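Local atomic coordinates of copper-containing nitrite reductase (Thermus scotoductus, PDB entry 6HBE), a protein that probably reduces nitrite to nitric oxide in denitrification, as a trimeric three-domain copper enzyme that takes electrons from a cytochrome c. Residues Val63-Arg68 against His75-His80. Residues are numbered along the deposited sequence; the frame is centred on the assembly and turned at random.
Sequences VHITLR and HGLSIH. With CU (copper (II) ion), chain N; CU (copper (II) ion), chain M.
Leu77 packs against both Ile65 and Leu67, joining strand 62-69 of one sheet of the N-terminal cupredoxin sandwich to the chain that leads into strand 78-79 of the facing sheet. This interface is apolar and has no hydrogen bond across it. CD2 of Leu77 meets CG2 of Ile65 at 3.9 Å, the two side chains crossing at about a right angle. Nearer the Leu77 backbone, Leu67 comes in obliquely, its CD2 3.9 Å from Leu77 CB and also resting on the carbonyl carbon of Gly76. With Leu77 CG trans to the backbone N (chi1 179°), the isopropyl end reaches across to strand 62-69. A looser methyl contact, Ile65 CD1 to Ile79 CD1 at 4.3 Å, extends the seam.

Metal coordination marks both ends of 75-80. His75 ND1 binds the type 1 copper at 2.1 Å, with Cys115, His125 and Gln130 completing the site, while its NE2 is hydrogen-bonded to Asp71. His80 NE2 binds the type 2 copper, at the subunit interface, at 2.1 Å, together with His114, a water, and His267 of a neighbouring subunit. That water, 1.9 Å from the copper, is hydrogen-bonded to Ser78 OG at 2.8 Å, a second-shell link to the metal.

One short segment thus bridges two coppers 12.6 Å apart and corresponds in position to the sensing loop of copper nitrite reductases, reported as unique in this enzyme. Its hydrophobic residues anchor it to the sandwich core, whereas its polar ones serve the metals, consistent with coupling between electron-transfer and catalytic copper.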
ATOM      1  N   VAL C  63     -18.494   0.029  32.420  1.00 28.66           N
ATOM      2  CA  VAL C  63     -17.071  -0.283  32.324  1.00 27.97           C
ATOM      3  C   VAL C  63     -16.302   0.821  33.018  1.00 29.70           C
ATOM      4  O   VAL C  63     -16.391   1.988  32.603  1.00 29.52           O
ATOM      5  CB  VAL C  63     -16.623  -0.384  30.844  1.00 28.69           C
ATOM      6  CG1 VAL C  63     -15.144  -0.738  30.740  1.00 29.11           C
ATOM      7  CG2 VAL C  63     -17.494  -1.383  30.078  1.00 30.05           C
ATOM      8  N   HIS C  64     -15.529   0.466  34.047  1.00 28.75           N
ATOM      9  CA  HIS C  64     -14.669   1.411  34.743  1.00 31.11           C
ATOM     10  C   HIS C  64     -13.260   1.111  34.277  1.00 30.18           C
ATOM     11  O   HIS C  64     -12.836  -0.036  34.366  1.00 31.87           O
ATOM     12  CB  HIS C  64     -14.723   1.245  36.295  1.00 34.70           C
ATOM     13  CG  HIS C  64     -16.085   1.427  36.901  1.00 40.78           C
ATOM     14  ND1 HIS C  64     -16.694   2.660  37.032  1.00 45.44           N
ATOM     15  CD2 HIS C  64     -16.948   0.528  37.439  1.00 47.88           C
ATOM     16  CE1 HIS C  64     -17.881   2.512  37.594  1.00 45.31           C
ATOM     17  NE2 HIS C  64     -18.055   1.229  37.862  1.00 48.00           N
ATOM     18  N   ILE C  65     -12.545   2.131  33.802  1.00 26.54           N
ATOM     19  CA  ILE C  65     -11.130   2.034  33.444  1.00 27.04           C
ATOM     20  C   ILE C  65     -10.273   2.829  34.437  1.00 28.61           C
ATOM     21  O   ILE C  65     -10.598   3.982  34.760  1.00 30.01           O
ATOM     22  CB  ILE C  65     -10.857   2.631  32.026  1.00 29.27           C
ATOM     23  CG1 ILE C  65     -11.691   1.934  30.947  1.00 31.42           C
ATOM     24  CG2 ILE C  65      -9.358   2.631  31.714  1.00 28.67           C
ATOM     25  CD1 ILE C  65     -11.387   0.460  30.755  1.00 32.63           C
ATOM     26  N   THR C  66      -9.171   2.238  34.882  1.00 26.19           N
ATOM     27  CA  THR C  66      -8.148   2.945  35.623  1.00 27.82           C
ATOM     28  C   THR C  66      -6.932   2.945  34.737  1.00 28.31           C
ATOM     29  O   THR C  66      -6.463   1.891  34.377  1.00 28.16           O
ATOM     30  CB  THR C  66      -7.817   2.259  36.973  1.00 30.57           C
ATOM     31  OG1 THR C  66      -8.955   2.368  37.835  1.00 30.25           O
ATOM     32  CG2 THR C  66      -6.638   2.904  37.649  1.00 30.88           C
ATOM     33  N   LEU C  67      -6.463   4.127  34.336  1.00 27.96           N
ATOM     34  CA  LEU C  67      -5.275   4.239  33.519  1.00 26.86           C
ATOM     35  C   LEU C  67      -4.146   4.836  34.313  1.00 27.28           C
ATOM     36  O   LEU C  67      -4.294   5.950  34.837  1.00 30.71           O
ATOM     37  CB  LEU C  67      -5.596   5.124  32.312  1.00 29.00           C
ATOM     38  CG  LEU C  67      -4.417   5.540  31.412  1.00 29.86           C
ATOM     39  CD1 LEU C  67      -3.836   4.328  30.692  1.00 31.10           C
ATOM     40  CD2 LEU C  67      -4.891   6.588  30.406  1.00 32.18           C
ATOM     41  N   ARG C  68      -2.984   4.191  34.338  1.00 25.12           N
ATOM     42  CA  ARG C  68      -1.841   4.710  35.074  1.00 28.32           C
ATOM     43  C   ARG C  68      -0.670   4.866  34.132  1.00 28.20           C
ATOM     44  O   ARG C  68      -0.418   3.976  33.329  1.00 29.59           O
ATOM     45  CB  ARG C  68      -1.397   3.767  36.216  1.00 29.79           C
ATOM     46  CG  ARG C  68      -2.481   3.419  37.211  1.00 32.82           C
ATOM     47  CD  ARG C  68      -1.970   2.496  38.322  1.00 33.45           C
ATOM     48  NE  ARG C  68      -3.098   1.928  39.050  1.00 35.43           N
ATOM     49  CZ  ARG C  68      -3.881   2.598  39.906  1.00 38.78           C
ATOM     50  NH1 ARG C  68      -3.648   3.878  40.219  1.00 38.25           N
ATOM     51  NH2 ARG C  68      -4.905   1.969  40.492  1.00 42.44           N
ATOM     52  N   HIS C  75       1.367   9.754  27.964  1.00 25.08           N
ATOM     53  CA  HIS C  75       0.606   8.715  27.236  1.00 23.87           C
ATOM     54  C   HIS C  75      -0.873   9.076  27.366  1.00 24.66           C
ATOM     55  O   HIS C  75      -1.212  10.215  27.737  1.00 26.39           O
ATOM     56  CB  HIS C  75       0.913   7.303  27.802  1.00 23.93           C
ATOM     57  CG  HIS C  75       2.301   6.833  27.507  1.00 22.94           C
ATOM     58  ND1 HIS C  75       2.701   6.474  26.239  1.00 24.02           N
ATOM     59  CD2 HIS C  75       3.378   6.653  28.310  1.00 23.31           C
ATOM     60  CE1 HIS C  75       3.980   6.136  26.266  1.00 21.45           C
ATOM     61  NE2 HIS C  75       4.412   6.232  27.508  1.00 23.46           N
ATOM     62  N   GLY C  76      -1.752   8.149  27.041  1.00 22.54           N
ATOM     63  CA  GLY C  76      -3.181   8.389  27.124  1.00 22.48           C
ATOM     64  C   GLY C  76      -3.922   7.181  26.632  1.00 23.27           C
ATOM     65  O   GLY C  76      -3.325   6.116  26.498  1.00 25.86           O
ATOM     66  N   LEU C  77      -5.219   7.322  26.371  1.00 24.67           N
ATOM     67  CA  LEU C  77      -6.031   6.192  25.894  1.00 25.66           C
ATOM     68  C   LEU C  77      -7.263   6.647  25.104  1.00 26.01           C
ATOM     69  O   LEU C  77      -7.990   7.581  25.511  1.00 24.93           O
ATOM     70  CB  LEU C  77      -6.495   5.334  27.087  1.00 24.97           C
ATOM     71  CG  LEU C  77      -7.379   4.099  26.843  1.00 25.42           C
ATOM     72  CD1 LEU C  77      -6.541   3.005  26.184  1.00 25.24           C
ATOM     73  CD2 LEU C  77      -7.977   3.591  28.158  1.00 25.50           C
ATOM     74  N   SER C  78      -7.481   5.963  23.982  1.00 23.18           N
ATOM     75  CA  SER C  78      -8.755   5.946  23.279  1.00 23.27           C
ATOM     76  C   SER C  78      -9.333   4.535  23.320  1.00 22.46           C
ATOM     77  O   SER C  78      -8.598   3.566  23.188  1.00 22.46           O
ATOM     78  CB  SER C  78      -8.579   6.386  21.802  1.00 24.52           C
ATOM     79  OG  SER C  78      -9.822   6.236  21.125  1.00 26.58           O
ATOM     80  N   ILE C  79     -10.647   4.425  23.486  1.00 23.02           N
ATOM     81  CA  ILE C  79     -11.310   3.127  23.616  1.00 24.56           C
ATOM     82  C   ILE C  79     -12.591   3.127  22.785  1.00 24.30           C
ATOM     83  O   ILE C  79     -13.598   3.782  23.140  1.00 22.76           O
ATOM     84  CB  ILE C  79     -11.538   2.750  25.126  1.00 27.55           C
ATOM     85  CG1 ILE C  79     -12.267   1.413  25.259  1.00 28.89           C
ATOM     86  CG2 ILE C  79     -12.244   3.858  25.903  1.00 29.88           C
ATOM     87  CD1 ILE C  79     -11.871   0.660  26.519  1.00 33.56           C
ATOM     88  N   HIS C  80     -12.572   2.376  21.668  1.00 22.23           N
ATOM     89  CA  HIS C  80     -13.596   2.542  20.634  1.00 20.19           C
ATOM     90  C   HIS C  80     -14.977   2.029  21.055  1.00 21.11           C
ATOM     91  O   HIS C  80     -15.941   2.351  20.393  1.00 21.52           O
ATOM     92  CB  HIS C  80     -13.190   1.894  19.282  1.00 21.26           C
ATOM     93  CG  HIS C  80     -11.999   2.512  18.598  1.00 20.11           C
ATOM     94  ND1 HIS C  80     -11.560   2.082  17.361  1.00 21.81           N
ATOM     95  CD2 HIS C  80     -11.180   3.533  18.947  1.00 21.30           C
ATOM     96  CE1 HIS C  80     -10.490   2.779  17.005  1.00 20.72           C
ATOM     97  NE2 HIS C  80     -10.244   3.680  17.950  1.00 22.55           N
TER
HETATM   98 CU    CU N 502       1.640   6.377  24.482  1.00 24.97          CU
HETATM   99 CU    CU M 501      -8.751   5.045  17.530  1.00 23.61          CU
HETATM  100  O   HOH W   1      -9.431   6.678  18.346  1.00 28.85           O